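Local coordinates for protein JamJ (Lyngbya majuscula, PDB 5DOZ) that binds NADPH and, as the enoyl reductase of a polyketide synthase, probably uses it in reductive cyclopropane formation on a carrier-protein-bound enoyl chain, at residues Y235-K238 and N239-L243; K151-S154 and G155-V158. All blocks are in the same frame, centred on the assembly; numbering follows the deposited sequence.

Interaction 1. Residues Y235-K238 and N239-L243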
ATOM      1  N   TYR A 235       1.060   2.102 -21.329  1.00 32.63           N
ATOM      2  CA  TYR A 235       1.576   1.170 -20.318  1.00 31.47           C
ATOM      3  C   TYR A 235       0.753  -0.105 -20.146  1.00 31.46           C
ATOM      4  O   TYR A 235       1.318  -1.180 -19.944  1.00 31.43           O
ATOM      5  CB  TYR A 235       1.737   1.863 -18.958  1.00 30.56           C
ATOM      6  CG  TYR A 235       3.085   2.518 -18.748  1.00 30.24           C
ATOM      7  CD1 TYR A 235       3.311   3.835 -19.146  1.00 30.62           C
ATOM      8  CD2 TYR A 235       4.137   1.819 -18.152  1.00 29.58           C
ATOM      9  CE1 TYR A 235       4.543   4.437 -18.957  1.00 30.67           C
ATOM     10  CE2 TYR A 235       5.373   2.416 -17.957  1.00 29.68           C
ATOM     11  CZ  TYR A 235       5.569   3.724 -18.359  1.00 30.32           C
ATOM     12  OH  TYR A 235       6.790   4.331 -18.170  1.00 30.80           O
ATOM     13  N   ILE A 236      -0.572   0.007 -20.212  1.00 31.72           N
ATOM     14  CA  ILE A 236      -1.425  -1.173 -20.061  1.00 31.93           C
ATOM     15  C   ILE A 236      -1.256  -2.146 -21.232  1.00 32.68           C
ATOM     16  O   ILE A 236      -1.117  -3.352 -21.022  1.00 32.95           O
ATOM     17  CB  ILE A 236      -2.906  -0.809 -19.816  1.00 31.57           C
ATOM     18  CG1 ILE A 236      -3.054  -0.139 -18.441  1.00 30.91           C
ATOM     19  CG2 ILE A 236      -3.779  -2.055 -19.900  1.00 31.23           C
ATOM     20  CD1 ILE A 236      -4.411   0.473 -18.160  1.00 30.68           C
ATOM     21  N   GLN A 237      -1.247  -1.614 -22.451  1.00 33.77           N
ATOM     22  CA  GLN A 237      -1.061  -2.425 -23.657  1.00 34.73           C
ATOM     23  C   GLN A 237       0.309  -3.110 -23.661  1.00 35.20           C
ATOM     24  O   GLN A 237       0.422  -4.276 -24.039  1.00 36.34           O
ATOM     25  CB  GLN A 237      -1.246  -1.574 -24.921  1.00 35.14           C
ATOM     26  CG  GLN A 237      -1.163  -2.351 -26.232  1.00 35.92           C
ATOM     27  CD  GLN A 237      -2.295  -3.349 -26.396  1.00 36.23           C
ATOM     28  OE1 GLN A 237      -3.424  -2.977 -26.726  1.00 36.91           O
ATOM     29  NE2 GLN A 237      -1.998  -4.626 -26.170  1.00 35.45           N
ATOM     30  N   LYS A 238       1.337  -2.379 -23.233  1.00 35.45           N
ATOM     31  CA  LYS A 238       2.689  -2.925 -23.122  1.00 35.57           C
ATOM     32  C   LYS A 238       2.757  -4.049 -22.092  1.00 34.20           C
ATOM     33  O   LYS A 238       3.455  -5.042 -22.304  1.00 34.00           O
ATOM     34  CB  LYS A 238       3.706  -1.826 -22.783  1.00 36.23           C
ATOM     35  CG  LYS A 238       3.985  -0.840 -23.909  1.00 38.34           C
ATOM     36  CD  LYS A 238       4.474  -1.526 -25.181  1.00 39.79           C
ATOM     37  CE  LYS A 238       4.766  -0.519 -26.288  1.00 41.28           C
ATOM     38  NZ  LYS A 238       3.593   0.336 -26.630  1.00 42.02           N
ATOM     39  N   ASN A 239       2.033  -3.887 -20.985  1.00 33.01           N
ATOM     40  CA  ASN A 239       1.908  -4.947 -19.982  1.00 32.21           C
ATOM     41  C   ASN A 239       1.263  -6.212 -20.557  1.00 32.48           C
ATOM     42  O   ASN A 239       1.740  -7.317 -20.316  1.00 32.28           O
ATOM     43  CB  ASN A 239       1.128  -4.464 -18.753  1.00 31.41           C
ATOM     44  CG  ASN A 239       1.920  -3.493 -17.890  1.00 31.03           C
ATOM     45  OD1 ASN A 239       3.148  -3.461 -17.927  1.00 31.25           O
ATOM     46  ND2 ASN A 239       1.210  -2.695 -17.103  1.00 30.56           N
ATOM     47  N   LEU A 240       0.186  -6.048 -21.322  1.00 33.00           N
ATOM     48  CA  LEU A 240      -0.463  -7.189 -21.969  1.00 33.73           C
ATOM     49  C   LEU A 240       0.499  -7.946 -22.887  1.00 34.49           C
ATOM     50  O   LEU A 240       0.470  -9.177 -22.930  1.00 35.68           O
ATOM     51  CB  LEU A 240      -1.707  -6.758 -22.753  1.00 34.38           C
ATOM     52  CG  LEU A 240      -2.874  -6.101 -22.014  1.00 34.61           C
ATOM     53  CD1 LEU A 240      -4.014  -5.842 -22.983  1.00 35.80           C
ATOM     54  CD2 LEU A 240      -3.360  -6.934 -20.840  1.00 34.36           C
ATOM     55  N   ASP A 241       1.351  -7.214 -23.607  1.00 34.48           N
ATOM     56  CA  ASP A 241       2.322  -7.824 -24.530  1.00 34.82           C
ATOM     57  C   ASP A 241       3.323  -8.747 -23.829  1.00 34.95           C
ATOM     58  O   ASP A 241       3.695  -9.792 -24.375  1.00 34.82           O
ATOM     59  CB  ASP A 241       3.080  -6.755 -25.326  1.00 34.90           C
ATOM     60  CG  ASP A 241       2.168  -5.919 -26.213  1.00 35.30           C
ATOM     61  OD1 ASP A 241       0.950  -6.207 -26.283  1.00 35.32           O
ATOM     62  OD2 ASP A 241       2.678  -4.967 -26.845  1.00 35.41           O
ATOM     63  N   VAL A 242       3.755  -8.365 -22.626  1.00 34.10           N
ATOM     64  CA  VAL A 242       4.734  -9.165 -21.879  1.00 34.05           C
ATOM     65  C   VAL A 242       4.087 -10.270 -21.046  1.00 33.99           C
ATOM     66  O   VAL A 242       4.780 -11.103 -20.465  1.00 34.66           O
ATOM     67  CB  VAL A 242       5.661  -8.303 -20.984  1.00 33.72           C
ATOM     68  CG1 VAL A 242       6.546  -7.416 -21.836  1.00 34.04           C
ATOM     69  CG2 VAL A 242       4.870  -7.469 -19.987  1.00 33.13           C
ATOM     70  N   LEU A 243       2.760 -10.272 -20.993  1.00 33.70           N
ATOM     71  CA  LEU A 243       2.017 -11.257 -20.220  1.00 33.03           C
ATOM     72  C   LEU A 243       1.918 -12.568 -21.010  1.00 33.22           C
ATOM     73  O   LEU A 243       1.479 -12.577 -22.167  1.00 33.57           O
ATOM     74  CB  LEU A 243       0.632 -10.698 -19.880  1.00 33.25           C
ATOM     75  CG  LEU A 243      -0.148 -11.096 -18.622  1.00 33.37           C
ATOM     76  CD1 LEU A 243       0.730 -11.274 -17.390  1.00 33.04           C
ATOM     77  CD2 LEU A 243      -1.220 -10.049 -18.356  1.00 33.18           C
TER
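Gln-237 lays the end of its side chain over the next turn of the helix, crossing Leu-240 at about a right angle, with NE2 4.0 Å from Leu-240 CD1, and reaching on to Asp-241. CG stands anti to the backbone N (chi1 -176°) and a bend at chi2 turns the amide along the helix, so that NE2 gives Asp-241 OD1 a weak hydrogen bond of 3.3 Å. Amide and carboxylate planes lie 31° apart. OD1 is also 3.0 Å from Gln-237 O, an acceptor pair whose repulsion NE2 may partly offset. Lys-238 NZ remains 5.4 Å from Asp-241 OD2, too far for a salt bridge; its other acidic neighbour, Glu-234, forms a long, weak ion pair.

The backbone evidence is regular i to i+4 bonding: Asn-239 N to Tyr-235 O and Leu-240 N to Ile-236 O both measure 3.0 Å, while Val-242 N to Lys-238 O has stretched to a weak 3.4 Å where strand 243-244 is about to begin. On the buried face, the amide of Asn-239 lies against the Tyr-235 carbonyl, CG to O 3.2 Å, but bonds outward, OD1 accepting from His-161 NE2 and ND2 pairing with Tyr-249 OH. Both ends of this buried amide are thus satisfied, which fixes its rotation. Tyr-235 OH bonds to Ser-205 O, and its side chain comes within about 4 Å of the bound NADPH. An amphipathic helix following a parallel strand, its first turn beside the cofactor, is characteristic of the Rossmann-type nucleotide-binding domain of zinc-binding-dehydrogenase relatives.

Interaction 2. Residues K151-S154 and G155-V158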
ATOM      1  N   LYS A 151      -2.343 -16.229  -7.175  1.00 35.23           N
ATOM      2  CA  LYS A 151      -1.889 -17.553  -6.729  1.00 35.92           C
ATOM      3  C   LYS A 151      -0.527 -17.945  -7.315  1.00 36.10           C
ATOM      4  O   LYS A 151      -0.353 -19.059  -7.817  1.00 36.50           O
ATOM      5  CB  LYS A 151      -2.940 -18.627  -7.050  1.00 36.93           C
ATOM      6  CG  LYS A 151      -4.127 -18.654  -6.097  1.00 37.35           C
ATOM      7  CD  LYS A 151      -5.083 -19.785  -6.449  1.00 38.37           C
ATOM      8  CE  LYS A 151      -6.031 -20.112  -5.303  1.00 38.61           C
ATOM      9  NZ  LYS A 151      -6.884 -18.950  -4.920  1.00 38.87           N
ATOM     10  N   ILE A 152       0.426 -17.020  -7.247  1.00 35.51           N
ATOM     11  CA  ILE A 152       1.766 -17.226  -7.795  1.00 35.66           C
ATOM     12  C   ILE A 152       2.481 -18.431  -7.155  1.00 36.15           C
ATOM     13  O   ILE A 152       2.330 -18.686  -5.954  1.00 35.64           O
ATOM     14  CB  ILE A 152       2.610 -15.927  -7.690  1.00 35.59           C
ATOM     15  CG1 ILE A 152       3.858 -16.012  -8.576  1.00 35.94           C
ATOM     16  CG2 ILE A 152       2.945 -15.587  -6.237  1.00 35.35           C
ATOM     17  CD1 ILE A 152       4.483 -14.671  -8.892  1.00 35.63           C
ATOM     18  N   GLN A 153       3.233 -19.171  -7.976  1.00 36.31           N
ATOM     19  CA  GLN A 153       3.986 -20.359  -7.527  1.00 36.80           C
ATOM     20  C   GLN A 153       5.468 -20.210  -7.865  1.00 36.75           C
ATOM     21  O   GLN A 153       5.831 -19.381  -8.705  1.00 36.31           O
ATOM     22  CB  GLN A 153       3.440 -21.638  -8.179  1.00 37.14           C
ATOM     23  CG  GLN A 153       1.922 -21.775  -8.180  1.00 37.45           C
ATOM     24  CD  GLN A 153       1.333 -21.930  -6.788  1.00 37.78           C
ATOM     25  OE1 GLN A 153       1.789 -22.755  -5.988  1.00 38.53           O
ATOM     26  NE2 GLN A 153       0.303 -21.146  -6.497  1.00 37.18           N
ATOM     27  N   SER A 154       6.323 -21.006  -7.220  1.00 37.47           N
ATOM     28  CA  SER A 154       7.769 -20.949  -7.487  1.00 37.93           C
ATOM     29  C   SER A 154       8.074 -21.415  -8.905  1.00 38.24           C
ATOM     30  O   SER A 154       7.395 -22.294  -9.440  1.00 38.93           O
ATOM     31  CB  SER A 154       8.572 -21.769  -6.464  1.00 38.27           C
ATOM     32  OG  SER A 154       8.727 -23.118  -6.870  1.00 38.92           O
ATOM     33  N   GLY A 155       9.089 -20.813  -9.512  1.00 38.50           N
ATOM     34  CA  GLY A 155       9.444 -21.118 -10.893  1.00 38.71           C
ATOM     35  C   GLY A 155       8.742 -20.212 -11.885  1.00 38.06           C
ATOM     36  O   GLY A 155       9.106 -20.166 -13.065  1.00 38.39           O
ATOM     37  N   GLU A 156       7.730 -19.492 -11.407  1.00 37.08           N
ATOM     38  CA  GLU A 156       6.991 -18.556 -12.246  1.00 36.51           C
ATOM     39  C   GLU A 156       7.699 -17.212 -12.294  1.00 35.90           C
ATOM     40  O   GLU A 156       8.396 -16.824 -11.350  1.00 35.56           O
ATOM     41  CB  GLU A 156       5.553 -18.390 -11.755  1.00 36.64           C
ATOM     42  CG  GLU A 156       4.711 -19.650 -11.881  1.00 37.35           C
ATOM     43  CD  GLU A 156       3.221 -19.370 -11.801  1.00 37.78           C
ATOM     44  OE1 GLU A 156       2.756 -18.844 -10.764  1.00 37.66           O
ATOM     45  OE2 GLU A 156       2.510 -19.686 -12.781  1.00 37.84           O
ATOM     46  N   ARG A 157       7.531 -16.510 -13.407  1.00 35.36           N
ATOM     47  CA  ARG A 157       8.174 -15.213 -13.583  1.00 34.29           C
ATOM     48  C   ARG A 157       7.162 -14.103 -13.350  1.00 32.94           C
ATOM     49  O   ARG A 157       6.053 -14.143 -13.882  1.00 32.78           O
ATOM     50  CB  ARG A 157       8.828 -15.117 -14.965  1.00 35.18           C
ATOM     51  CG  ARG A 157       9.856 -16.217 -15.206  1.00 36.87           C
ATOM     52  CD  ARG A 157      10.643 -16.032 -16.497  1.00 38.26           C
ATOM     53  NE  ARG A 157       9.831 -16.260 -17.690  1.00 38.95           N
ATOM     54  CZ  ARG A 157       9.569 -17.454 -18.216  1.00 39.88           C
ATOM     55  NH1 ARG A 157      10.041 -18.567 -17.664  1.00 40.15           N
ATOM     56  NH2 ARG A 157       8.819 -17.534 -19.301  1.00 40.60           N
ATOM     57  N   VAL A 158       7.544 -13.136 -12.519  1.00 31.53           N
ATOM     58  CA  VAL A 158       6.672 -12.020 -12.164  1.00 30.33           C
ATOM     59  C   VAL A 158       7.333 -10.675 -12.472  1.00 29.34           C
ATOM     60  O   VAL A 158       8.508 -10.467 -12.168  1.00 29.53           O
ATOM     61  CB  VAL A 158       6.207 -12.084 -10.678  1.00 30.05           C
ATOM     62  CG1 VAL A 158       7.384 -12.041  -9.710  1.00 29.90           C
ATOM     63  CG2 VAL A 158       5.208 -10.977 -10.364  1.00 29.37           C
TER
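Glu-156 folds its side chain back across the turn it closes. CG is anti to the carbonyl carbon (chi1 -66°) and the chain then runs extended, alongside Gln-153 and pointing the same way; this brings Glu-156 OE1 to Gln-153 N at 2.8 Å with an N-H...O angle of 157°. The N-H meets OE1 on its anti side, 28° out of the carboxylate plane. The return bond, Glu-156 N to Gln-153 O, is weak at 3.3 Å and spans a type II turn; Gly-155 takes its third position with positive phi, where a CB would clash with Ser-154 O.

Gln-153 bends at chi2 and sends NE2 back to Lys-151 O, 2.6 Å away, approaching from above the carbonyl plane, although that oxygen lies close to the amide's own plane. Beneath the polar turn, Ile-152 crosses Val-158 at about a right angle and its CD1 touches Val-158 CB at 3.6 Å, in an apolar layer that includes Leu-146, Ala-180 and Val-225. With OE1 occupied by a backbone N-H and OE2 in a salt bridge to Arg-248, the carboxylate is gripped at both oxygens, an environment that would be expected to favour its ionised form.

In the fold
Both contacts are local and belong to the six-stranded parallel sheet region, interaction 2 leading into strand 157-160 and interaction 1 following strand 223-228, its neighbour in that sheet. Their centres are 18 Å apart and their nearest atoms about 7 Å, without touching. Interaction 1 is mostly buried, five of eight touching residues, and rests on repeated helical backbone bonds, with a weak side-chain link on its outer face. Interaction 2 is more superficial, four of seven exposed, and relies on a carboxylate-to-backbone bond plus a small apolar patch. Val-223 and Val-225 of strand 223-228 join their surroundings: Val-242 bonds the former, Arg-157 the latter.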